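Glycoside transferase (Listeria monocytogenes, PDB 6R2M) is an extracellular glycoside hydrolase that probably acts on bacterial exopolysaccharide. Local coordinates at residues A[141-146]-A[161-166]; A[182-185]-A[190-193]; A[218-221]-A[225-228]; A[232-237]-A[266-271]. One frame throughout, in Å; residues are numbered along the deposited sequence.

Contact 1. Residues A[141-146]-A[161-166]; sequences GVPVDF and SYLNIQ
Asp145 and Tyr162 carry most of this contact: the acidic side chain lies across the CD2 and CE2 side of the tyrosine ring, with the two side chains running at about a right angle. OD1 of Asp145 comes to 3.6 Å from CD2 of Tyr162, and CB of Asp145 lies 3.9 Å from CE2 of the same ring. The carboxylate plane is turned 52° against the ring, so this is an oblique van der Waals approach rather than a stack. What fixes the carboxylate lies outside the pair, since OD2 of Asp145 is hydrogen-bonded to both His159 ND1 and Thr157 OG1. Segment 141-146 takes in strand 142-143, which pairs antiparallel with strand 138-139 just after helix 120-136; segment 161-166 leads from strand 158-159 into helix 165-170. The contact thus joins the two ends of a loop-and-strand connection between helices in this mainly helical chain. Two residues before the aspartate, CG of the Pro143 ring meets CD2 of Leu163 at 4.1 Å. The leucine reaches it with CG beside its backbone N (chi1 -64°) and an extended chi2 of 171°. Ile100, at the start of helix 100-116, touches both Pro143 and Tyr162.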
loop_
_atom_site.group_PDB
_atom_site.type_symbol
_atom_site.label_atom_id
_atom_site.label_comp_id
_atom_site.label_asym_id
_atom_site.label_seq_id
_atom_site.Cartn_x
_atom_site.Cartn_y
_atom_site.Cartn_z
ATOM N N GLY A 141 -20.553 -0.258 -9.885
ATOM C CA GLY A 141 -19.315 -0.554 -10.569
ATOM C C GLY A 141 -18.136 0.317 -10.185
ATOM O O GLY A 141 -17.023 0.063 -10.669
ATOM N N VAL A 142 -18.342 1.327 -9.349
ATOM C CA VAL A 142 -17.288 2.245 -8.918
ATOM C C VAL A 142 -16.863 1.847 -7.503
ATOM O O VAL A 142 -17.723 1.780 -6.620
ATOM C CB VAL A 142 -17.770 3.704 -8.937
ATOM C CG1 VAL A 142 -16.638 4.664 -8.584
ATOM C CG2 VAL A 142 -18.404 4.029 -10.301
ATOM N N PRO A 143 -15.581 1.618 -7.247
ATOM C CA PRO A 143 -15.194 1.118 -5.923
ATOM C C PRO A 143 -15.532 2.106 -4.816
ATOM O O PRO A 143 -15.483 3.325 -5.002
ATOM C CB PRO A 143 -13.677 0.918 -6.043
ATOM C CG PRO A 143 -13.265 1.794 -7.210
ATOM C CD PRO A 143 -14.431 1.738 -8.158
ATOM N N VAL A 144 -15.861 1.549 -3.649
ATOM C CA VAL A 144 -15.921 2.296 -2.402
ATOM C C VAL A 144 -14.989 1.601 -1.404
ATOM O O VAL A 144 -14.490 0.502 -1.654
ATOM C CB VAL A 144 -17.359 2.424 -1.855
ATOM C CG1 VAL A 144 -18.225 3.227 -2.828
ATOM C CG2 VAL A 144 -17.986 1.044 -1.625
ATOM N N ASP A 145 -14.758 2.255 -0.263
ATOM C CA ASP A 145 -13.633 1.845 0.584
ATOM C C ASP A 145 -13.791 0.438 1.134
ATOM O O ASP A 145 -12.789 -0.246 1.390
ATOM C CB ASP A 145 -13.465 2.809 1.753
ATOM C CG ASP A 145 -12.927 4.156 1.320
ATOM O OD1 ASP A 145 -12.321 4.244 0.230
ATOM O OD2 ASP A 145 -13.136 5.135 2.065
ATOM N N PHE A 146 -15.021 0.008 1.374
ATOM C CA PHE A 146 -15.213 -1.243 2.091
ATOM C C PHE A 146 -16.647 -1.701 1.934
ATOM O O PHE A 146 -17.522 -0.953 1.490
ATOM C CB PHE A 146 -14.869 -1.123 3.581
ATOM C CG PHE A 146 -15.695 -0.119 4.325
ATOM C CD1 PHE A 146 -17.002 -0.405 4.718
ATOM C CD2 PHE A 146 -15.150 1.102 4.663
ATOM C CE1 PHE A 146 -17.750 0.535 5.414
ATOM C CE2 PHE A 146 -15.893 2.041 5.359
ATOM C CZ PHE A 146 -17.189 1.750 5.740
ATOM N N SER A 161 -6.629 7.279 -2.100
ATOM C CA SER A 161 -5.406 6.593 -1.700
ATOM C C SER A 161 -5.581 5.084 -1.597
ATOM O O SER A 161 -4.586 4.375 -1.432
ATOM C CB SER A 161 -4.905 7.154 -0.366
ATOM O OG SER A 161 -5.791 6.807 0.696
ATOM N N TYR A 162 -6.807 4.585 -1.683
ATOM C CA TYR A 162 -7.070 3.161 -1.677
ATOM C C TYR A 162 -6.997 2.550 -3.073
ATOM O O TYR A 162 -7.108 1.326 -3.204
ATOM C CB TYR A 162 -8.454 2.895 -1.080
ATOM C CG TYR A 162 -8.528 2.820 0.436
ATOM C CD1 TYR A 162 -7.562 3.427 1.248
ATOM C CD2 TYR A 162 -9.565 2.123 1.050
ATOM C CE1 TYR A 162 -7.654 3.346 2.639
ATOM C CE2 TYR A 162 -9.668 2.047 2.425
ATOM C CZ TYR A 162 -8.700 2.642 3.213
ATOM O OH TYR A 162 -8.804 2.547 4.589
ATOM N N LEU A 163 -6.812 3.357 -4.123
ATOM C CA LEU A 163 -6.858 2.818 -5.473
ATOM C C LEU A 163 -5.537 2.148 -5.824
ATOM O O LEU A 163 -4.451 2.674 -5.543
ATOM C CB LEU A 163 -7.170 3.909 -6.495
ATOM C CG LEU A 163 -8.534 4.588 -6.374
ATOM C CD1 LEU A 163 -8.606 5.784 -7.310
ATOM C CD2 LEU A 163 -9.675 3.642 -6.676
ATOM N N ASN A 164 -5.637 0.972 -6.434
ATOM C CA ASN A 164 -4.486 0.234 -6.931
ATOM C C ASN A 164 -4.826 -0.038 -8.389
ATOM O O ASN A 164 -5.625 -0.928 -8.681
ATOM C CB ASN A 164 -4.273 -1.040 -6.117
ATOM C CG ASN A 164 -3.042 -1.816 -6.530
ATOM O OD1 ASN A 164 -2.721 -1.942 -7.718
ATOM N ND2 ASN A 164 -2.356 -2.369 -5.542
ATOM N N ILE A 165 -4.282 0.779 -9.298
ATOM C CA ILE A 165 -4.710 0.712 -10.694
ATOM C C ILE A 165 -4.361 -0.640 -11.297
ATOM O O ILE A 165 -5.155 -1.233 -12.032
ATOM C CB ILE A 165 -4.087 1.866 -11.501
ATOM C CG1 ILE A 165 -4.554 3.213 -10.942
ATOM C CG2 ILE A 165 -4.426 1.727 -13.008
ATOM C CD1 ILE A 165 -6.074 3.354 -10.776
ATOM N N GLN A 166 -3.165 -1.150 -11.007
ATOM C CA GLN A 166 -2.787 -2.455 -11.540
ATOM C C GLN A 166 -3.771 -3.540 -11.104
ATOM O O GLN A 166 -4.223 -4.343 -11.930
ATOM C CB GLN A 166 -1.358 -2.803 -11.110
ATOM C CG GLN A 166 -0.956 -4.226 -11.471
ATOM C CD GLN A 166 0.498 -4.352 -11.874
ATOM O OE1 GLN A 166 1.034 -3.510 -12.597
ATOM N NE2 GLN A 166 1.152 -5.403 -11.391
#

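Contact 2. Residues A[182-185]-A[190-193]; sequences QTVN and FTEV
The short loop that leaves helix 179-183 and turns back toward strand 193-195 is pinched here, Val184 and Asn185 on the outgoing limb lying against Phe190 and Thr191 on the returning one. Val184 divides its two methyls between these partners. CG1 meets the phenylalanine ring obliquely, 3.9 Å from CD1 of Phe190, while CG2 packs against the threonine, 3.3 Å from OG1 of Thr191. That split follows from chi1 of 67°, which puts CG1 between the backbone N and the carbonyl carbon and leaves CG2 opposite the N. Just beyond the touching residues, Glu192 and Val193 both face Gln200, a classic beta bulge at the start of the hairpin formed by strands 193-195 and 198-200. Direct hydrogen bonds between the limbs are absent; a water spans them instead, accepting from Asn185 N at 2.9 Å and hydrogen-bonded to Thr191 OG1 at 2.8 Å. The carbonyl O of Asn185 receives a fairly straight CA-H...O contact from Phe190 CA (3.5 Å, 164° at the hydrogen). Thr191 N is buried here without a hydrogen-bond partner in the model. Phe199 of the hairpin touches Val184 and Thr191, and Phe190 reaches Ile215 and Ala216 of helix 209-223.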
loop_
_atom_site.group_PDB
_atom_site.type_symbol
_atom_site.label_atom_id
_atom_site.label_comp_id
_atom_site.label_asym_id
_atom_site.label_seq_id
_atom_site.Cartn_x
_atom_site.Cartn_y
_atom_site.Cartn_z
ATOM N N GLN A 182 -9.414 9.827 -12.775
ATOM C CA GLN A 182 -9.237 10.557 -14.026
ATOM C C GLN A 182 -9.569 12.034 -13.896
ATOM O O GLN A 182 -9.067 12.831 -14.698
ATOM C CB GLN A 182 -10.115 9.963 -15.124
ATOM C CG GLN A 182 -9.624 8.633 -15.647
ATOM C CD GLN A 182 -10.680 7.913 -16.482
ATOM O OE1 GLN A 182 -11.819 8.360 -16.572
ATOM N NE2 GLN A 182 -10.301 6.791 -17.084
ATOM N N THR A 183 -10.387 12.415 -12.921
ATOM C CA THR A 183 -10.933 13.769 -12.870
ATOM C C THR A 183 -10.544 14.549 -11.618
ATOM O O THR A 183 -10.894 15.732 -11.512
ATOM C CB THR A 183 -12.461 13.727 -13.006
ATOM O OG1 THR A 183 -13.046 12.923 -11.969
ATOM C CG2 THR A 183 -12.845 13.116 -14.347
ATOM N N VAL A 184 -9.819 13.934 -10.679
ATOM C CA VAL A 184 -9.395 14.643 -9.475
ATOM C C VAL A 184 -8.374 15.718 -9.842
ATOM O O VAL A 184 -7.610 15.584 -10.813
ATOM C CB VAL A 184 -8.821 13.647 -8.445
ATOM C CG1 VAL A 184 -7.523 13.033 -8.951
ATOM C CG2 VAL A 184 -8.605 14.309 -7.093
ATOM N N ASN A 185 -8.382 16.809 -9.070
ATOM C CA ASN A 185 -7.416 17.891 -9.178
ATOM C C ASN A 185 -6.593 17.984 -7.901
ATOM O O ASN A 185 -7.026 17.565 -6.826
ATOM C CB ASN A 185 -8.110 19.243 -9.419
ATOM C CG ASN A 185 -8.795 19.299 -10.755
ATOM O OD1 ASN A 185 -8.265 18.798 -11.748
ATOM N ND2 ASN A 185 -9.982 19.877 -10.791
ATOM N N PHE A 190 -4.177 16.905 -3.518
ATOM C CA PHE A 190 -5.358 16.217 -4.022
ATOM C C PHE A 190 -6.478 16.259 -2.991
ATOM O O PHE A 190 -6.236 16.096 -1.788
ATOM C CB PHE A 190 -5.047 14.754 -4.314
ATOM C CG PHE A 190 -4.122 14.535 -5.466
ATOM C CD1 PHE A 190 -4.606 14.471 -6.758
ATOM C CD2 PHE A 190 -2.756 14.327 -5.251
ATOM C CE1 PHE A 190 -3.751 14.233 -7.819
ATOM C CE2 PHE A 190 -1.896 14.098 -6.315
ATOM C CZ PHE A 190 -2.390 14.045 -7.590
ATOM N N THR A 191 -7.710 16.437 -3.475
ATOM C CA THR A 191 -8.887 16.103 -2.678
ATOM C C THR A 191 -8.936 14.594 -2.512
ATOM O O THR A 191 -9.031 13.869 -3.508
ATOM C CB THR A 191 -10.162 16.566 -3.372
ATOM O OG1 THR A 191 -10.120 16.129 -4.733
ATOM C CG2 THR A 191 -10.305 18.067 -3.319
ATOM N N GLU A 192 -8.886 14.118 -1.275
ATOM C CA GLU A 192 -8.684 12.692 -1.062
ATOM C C GLU A 192 -9.954 11.868 -1.176
ATOM O O GLU A 192 -9.860 10.648 -1.352
ATOM C CB GLU A 192 -8.085 12.442 0.323
ATOM C CG GLU A 192 -6.737 13.111 0.530
ATOM C CD GLU A 192 -6.837 14.446 1.255
ATOM O OE1 GLU A 192 -7.890 15.111 1.158
ATOM O OE2 GLU A 192 -5.857 14.826 1.939
ATOM N N VAL A 193 -11.126 12.480 -1.059
ATOM C CA VAL A 193 -12.364 11.735 -0.859
ATOM C C VAL A 193 -13.322 11.995 -2.013
ATOM O O VAL A 193 -13.581 13.149 -2.376
ATOM C CB VAL A 193 -13.030 12.100 0.480
ATOM C CG1 VAL A 193 -14.301 11.287 0.667
ATOM C CG2 VAL A 193 -12.084 11.845 1.640
HETATM O O HOH W 1 -10.463 17.485 -7.165
#

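Contact 3. Residues A[218-221]-A[225-228]; sequences AYFD and DVEP
The Tyr219 ring carries the aliphatic part of Glu227 over one face and meets the carbonyl of Asp225 at its edge, while the neighbouring Phe220 ring turns an edge to the peptide joining Asp225 and Val226. This is the short connection between two consecutive helices: helix 209-223 ends, and a few extended residues lead into helix 228-241. Over the tyrosine, CB of Glu227 makes a CH-pi contact, 3.9 Å from the ring centroid and 16° off the normal. CG of Glu227 follows, 3.7 Å from CZ of Tyr219. Near the plane of the same ring, Asp225 O sits 3.3 Å from CD1 of Tyr219. Beyond CG, the bend at chi2 (-73°) directs the glutamate carboxylate away from the tyrosine. Glu227 is the N-cap of helix 228-241, with OE1 accepting from Phe230 N, while OE2 is bonded to Asn229 ND2 and to Ala186 N, so both oxygens are held and the aliphatic stem is steadied over the ring. Phe220, with CG opposite its backbone N (chi1 -180°), reaches out beside the returning chain. Its CD2 lies 3.6 Å from the carbonyl carbon of Asp225, and Val226 N is in the ring plane. Thr275 touches the side chains of both Phe220 and Val226. The same Phe220 CD2 also meets the CG1 methyl of Val226, at 3.9 Å.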
loop_
_atom_site.group_PDB
_atom_site.type_symbol
_atom_site.label_atom_id
_atom_site.label_comp_id
_atom_site.label_asym_id
_atom_site.label_seq_id
_atom_site.Cartn_x
_atom_site.Cartn_y
_atom_site.Cartn_z
ATOM N N ALA A 218 -1.389 6.627 -8.216
ATOM C CA ALA A 218 -2.557 6.129 -8.934
ATOM C C ALA A 218 -2.914 7.051 -10.090
ATOM O O ALA A 218 -3.323 6.593 -11.160
ATOM C CB ALA A 218 -3.742 5.992 -7.981
ATOM N N TYR A 219 -2.791 8.359 -9.874
ATOM C CA TYR A 219 -3.045 9.321 -10.937
ATOM C C TYR A 219 -2.159 9.045 -12.143
ATOM O O TYR A 219 -2.633 9.008 -13.285
ATOM C CB TYR A 219 -2.812 10.734 -10.412
ATOM C CG TYR A 219 -3.270 11.809 -11.343
ATOM C CD1 TYR A 219 -2.441 12.277 -12.358
ATOM C CD2 TYR A 219 -4.524 12.379 -11.202
ATOM C CE1 TYR A 219 -2.855 13.282 -13.198
ATOM C CE2 TYR A 219 -4.954 13.376 -12.039
ATOM C CZ TYR A 219 -4.116 13.819 -13.039
ATOM O OH TYR A 219 -4.554 14.820 -13.862
ATOM N N PHE A 220 -0.859 8.893 -11.908
ATOM C CA PHE A 220 0.053 8.620 -13.011
ATOM C C PHE A 220 -0.252 7.277 -13.652
ATOM O O PHE A 220 -0.234 7.143 -14.882
ATOM C CB PHE A 220 1.496 8.641 -12.528
ATOM C CG PHE A 220 2.485 8.376 -13.619
ATOM C CD1 PHE A 220 3.115 7.147 -13.714
ATOM C CD2 PHE A 220 2.778 9.355 -14.556
ATOM C CE1 PHE A 220 4.025 6.892 -14.736
ATOM C CE2 PHE A 220 3.691 9.106 -15.568
ATOM C CZ PHE A 220 4.315 7.876 -15.653
ATOM N N ASP A 221 -0.538 6.270 -12.827
ATOM C CA ASP A 221 -0.804 4.930 -13.347
ATOM C C ASP A 221 -1.997 4.915 -14.291
ATOM O O ASP A 221 -1.978 4.215 -15.313
ATOM C CB ASP A 221 -1.047 3.960 -12.198
ATOM C CG ASP A 221 0.223 3.588 -11.471
ATOM O OD1 ASP A 221 1.320 3.861 -12.003
ATOM O OD2 ASP A 221 0.119 3.008 -10.372
ATOM N N ASP A 225 0.215 10.630 -17.067
ATOM C CA ASP A 225 0.969 11.848 -16.830
ATOM C C ASP A 225 0.801 12.220 -15.369
ATOM O O ASP A 225 -0.162 11.807 -14.719
ATOM C CB ASP A 225 0.482 13.013 -17.691
ATOM C CG ASP A 225 0.740 12.811 -19.168
ATOM O OD1 ASP A 225 -0.206 12.429 -19.890
ATOM O OD2 ASP A 225 1.885 13.048 -19.600
ATOM N N VAL A 226 1.722 13.024 -14.860
ATOM C CA VAL A 226 1.613 13.449 -13.474
ATOM C C VAL A 226 0.632 14.601 -13.370
ATOM O O VAL A 226 0.428 15.381 -14.312
ATOM C CB VAL A 226 2.978 13.840 -12.872
ATOM C CG1 VAL A 226 3.907 12.636 -12.781
ATOM C CG2 VAL A 226 3.619 14.976 -13.662
ATOM N N GLU A 227 0.038 14.719 -12.196
ATOM C CA GLU A 227 -0.731 15.906 -11.882
ATOM C C GLU A 227 0.290 17.005 -11.641
ATOM O O GLU A 227 1.114 16.872 -10.725
ATOM C CB GLU A 227 -1.609 15.684 -10.646
ATOM C CG GLU A 227 -2.922 16.429 -10.682
ATOM C CD GLU A 227 -2.770 17.931 -10.453
ATOM O OE1 GLU A 227 -1.693 18.381 -10.022
ATOM O OE2 GLU A 227 -3.758 18.662 -10.723
ATOM N N PRO A 228 0.309 18.073 -12.448
ATOM C CA PRO A 228 1.456 18.994 -12.409
ATOM C C PRO A 228 1.506 19.881 -11.186
ATOM O O PRO A 228 2.597 20.345 -10.831
ATOM C CB PRO A 228 1.280 19.834 -13.687
ATOM C CG PRO A 228 -0.191 19.812 -13.935
ATOM C CD PRO A 228 -0.644 18.424 -13.515
#

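Contact 4. Residues A[232-237]-A[266-271]; sequences NFLQTE and AFLTQY
Two helix segments face each other here with their backbones well separated, the nearest CA atoms being those of Leu234 and Leu268 at 8.8 Å, so side chains alone fill the gap. Leu234 bridges it. Its CD1 methyl reaches two residues one helical turn apart, lying 3.7 Å from CD2 of Leu268 and equally 3.7 Å from CE2 of Tyr271. The second methyl also joins in, Leu234 CD2 being 3.9 Å from CD2 of Leu268, so a single methyl of Leu268 meets both branches of its partner. Leu234 attains this reach with an extended end, chi2 being 179°. Tyr271 is approached at a slant on its CD2-CE2 side; with CG opposite the backbone N (chi1 166°), its ring extends toward helix 228-241, where the hydroxyl is hydrogen-bonded to Asp231 OD1. A polar tie on the same two helices thus adjoins the apolar contact and fixes the far end of the ring. All three touching residues are buried, as is usual where two helices pack. Helix 209-223 closes in with methionines, Met209 on Leu234 and Met213 on both Leu268 and Tyr271, while Thr284 of helix 278-290 and Val244 of a loop also touch Leu268.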
loop_
_atom_site.group_PDB
_atom_site.type_symbol
_atom_site.label_atom_id
_atom_site.label_comp_id
_atom_site.label_asym_id
_atom_site.label_seq_id
_atom_site.Cartn_x
_atom_site.Cartn_y
_atom_site.Cartn_z
ATOM N N ASN A 232 4.769 19.810 -8.975
ATOM C CA ASN A 232 5.533 21.024 -8.724
ATOM C C ASN A 232 5.744 21.248 -7.232
ATOM O O ASN A 232 6.832 21.662 -6.809
ATOM C CB ASN A 232 4.835 22.233 -9.334
ATOM C CG ASN A 232 5.471 23.535 -8.902
ATOM O OD1 ASN A 232 4.923 24.258 -8.066
ATOM N ND2 ASN A 232 6.646 23.832 -9.450
ATOM N N PHE A 233 4.728 20.980 -6.412
ATOM C CA PHE A 233 4.913 21.102 -4.974
ATOM C C PHE A 233 6.066 20.216 -4.508
ATOM O O PHE A 233 6.926 20.649 -3.740
ATOM C CB PHE A 233 3.624 20.731 -4.238
ATOM C CG PHE A 233 3.759 20.792 -2.750
ATOM C CD1 PHE A 233 3.744 22.002 -2.100
ATOM C CD2 PHE A 233 3.911 19.630 -2.006
ATOM C CE1 PHE A 233 3.882 22.068 -0.717
ATOM C CE2 PHE A 233 4.042 19.687 -0.619
ATOM C CZ PHE A 233 4.027 20.908 0.016
ATOM N N LEU A 234 6.092 18.965 -4.958
ATOM C CA LEU A 234 7.166 18.063 -4.552
ATOM C C LEU A 234 8.520 18.605 -4.973
ATOM O O LEU A 234 9.473 18.607 -4.184
ATOM C CB LEU A 234 6.939 16.666 -5.142
ATOM C CG LEU A 234 5.714 15.877 -4.675
ATOM C CD1 LEU A 234 5.658 14.539 -5.393
ATOM C CD2 LEU A 234 5.707 15.672 -3.165
ATOM N N GLN A 235 8.622 19.073 -6.220
ATOM C CA GLN A 235 9.898 19.570 -6.723
ATOM C C GLN A 235 10.368 20.784 -5.936
ATOM O O GLN A 235 11.557 20.892 -5.600
ATOM C CB GLN A 235 9.784 19.893 -8.214
ATOM C CG GLN A 235 9.753 18.645 -9.096
ATOM C CD GLN A 235 9.425 18.959 -10.541
ATOM O OE1 GLN A 235 9.187 20.114 -10.896
ATOM N NE2 GLN A 235 9.408 17.929 -11.385
ATOM N N THR A 236 9.456 21.708 -5.618
ATOM C CA THR A 236 9.878 22.931 -4.940
ATOM C C THR A 236 10.209 22.680 -3.470
ATOM O O THR A 236 11.096 23.342 -2.916
ATOM C CB THR A 236 8.813 24.022 -5.078
ATOM O OG1 THR A 236 7.595 23.613 -4.431
ATOM C CG2 THR A 236 8.536 24.319 -6.546
ATOM N N GLU A 237 9.534 21.725 -2.825
ATOM C CA GLU A 237 9.920 21.335 -1.470
ATOM C C GLU A 237 11.323 20.741 -1.458
ATOM O O GLU A 237 12.170 21.127 -0.642
ATOM C CB GLU A 237 8.913 20.333 -0.893
ATOM C CG GLU A 237 7.619 20.948 -0.397
ATOM C CD GLU A 237 7.846 21.926 0.744
ATOM O OE1 GLU A 237 7.965 21.496 1.920
ATOM O OE2 GLU A 237 7.916 23.138 0.452
ATOM N N ALA A 266 9.739 6.417 0.741
ATOM C CA ALA A 266 9.663 5.215 -0.086
ATOM C C ALA A 266 8.757 5.444 -1.291
ATOM O O ALA A 266 9.122 5.118 -2.433
ATOM C CB ALA A 266 9.165 4.030 0.743
ATOM N N PHE A 267 7.598 6.067 -1.071
ATOM C CA PHE A 267 6.677 6.292 -2.181
ATOM C C PHE A 267 7.171 7.391 -3.115
ATOM O O PHE A 267 6.937 7.299 -4.319
ATOM C CB PHE A 267 5.288 6.619 -1.653
ATOM C CG PHE A 267 4.658 5.488 -0.895
ATOM C CD1 PHE A 267 5.074 4.185 -1.092
ATOM C CD2 PHE A 267 3.668 5.738 0.033
ATOM C CE1 PHE A 267 4.503 3.144 -0.377
ATOM C CE2 PHE A 267 3.082 4.716 0.744
ATOM C CZ PHE A 267 3.504 3.401 0.542
ATOM N N LEU A 268 7.858 8.418 -2.592
ATOM C CA LEU A 268 8.486 9.408 -3.472
ATOM C C LEU A 268 9.520 8.766 -4.384
ATOM O O LEU A 268 9.609 9.104 -5.570
ATOM C CB LEU A 268 9.152 10.504 -2.649
ATOM C CG LEU A 268 8.256 11.621 -2.165
ATOM C CD1 LEU A 268 8.992 12.388 -1.091
ATOM C CD2 LEU A 268 7.925 12.528 -3.349
ATOM N N THR A 269 10.346 7.876 -3.835
ATOM C CA THR A 269 11.351 7.200 -4.636
ATOM C C THR A 269 10.698 6.402 -5.758
ATOM O O THR A 269 11.111 6.499 -6.920
ATOM C CB THR A 269 12.201 6.324 -3.722
ATOM O OG1 THR A 269 12.860 7.182 -2.778
ATOM C CG2 THR A 269 13.232 5.540 -4.516
ATOM N N GLN A 270 9.630 5.656 -5.433
ATOM C CA GLN A 270 8.875 4.924 -6.450
ATOM C C GLN A 270 8.271 5.865 -7.486
ATOM O O GLN A 270 8.311 5.585 -8.689
ATOM C CB GLN A 270 7.758 4.106 -5.799
ATOM C CG GLN A 270 8.253 3.062 -4.830
ATOM C CD GLN A 270 7.117 2.404 -4.057
ATOM O OE1 GLN A 270 5.996 2.295 -4.548
ATOM N NE2 GLN A 270 7.406 1.974 -2.836
ATOM N N TYR A 271 7.712 6.984 -7.029
ATOM C CA TYR A 271 7.047 7.927 -7.922
ATOM C C TYR A 271 8.042 8.586 -8.872
ATOM O O TYR A 271 7.794 8.692 -10.085
ATOM C CB TYR A 271 6.324 8.974 -7.070
ATOM C CG TYR A 271 5.844 10.219 -7.796
ATOM C CD1 TYR A 271 4.587 10.249 -8.388
ATOM C CD2 TYR A 271 6.635 11.367 -7.852
ATOM C CE1 TYR A 271 4.124 11.388 -9.014
ATOM C CE2 TYR A 271 6.187 12.510 -8.488
ATOM C CZ TYR A 271 4.937 12.510 -9.069
ATOM O OH TYR A 271 4.503 13.650 -9.701
#

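How the contacts relate
From the N terminus the four contacts come strictly in series; none nests in or crosses another. Contact 1 closes a span of short strands between helices 120-136 and 165-170. Contact 2 closes the brief loop after helix 179-183, contact 3 the turn from helix 209-223 into helix 228-241, and contact 4 the much longer excursion from that helix to helix 262-274. Contact 3 touches the other three: Ile165 packs on Ala218 and Asp221, Phe190 on Tyr219 and Glu227, and Val226 CG1 approaches Tyr271 OH at 3.3 Å. Contacts 1 and 2 do not touch, their centres about 13 Å apart. Through contact 3, helix 209-223 and the turn after it meet residues of contacts 1 and 2 as well as helix 262-274.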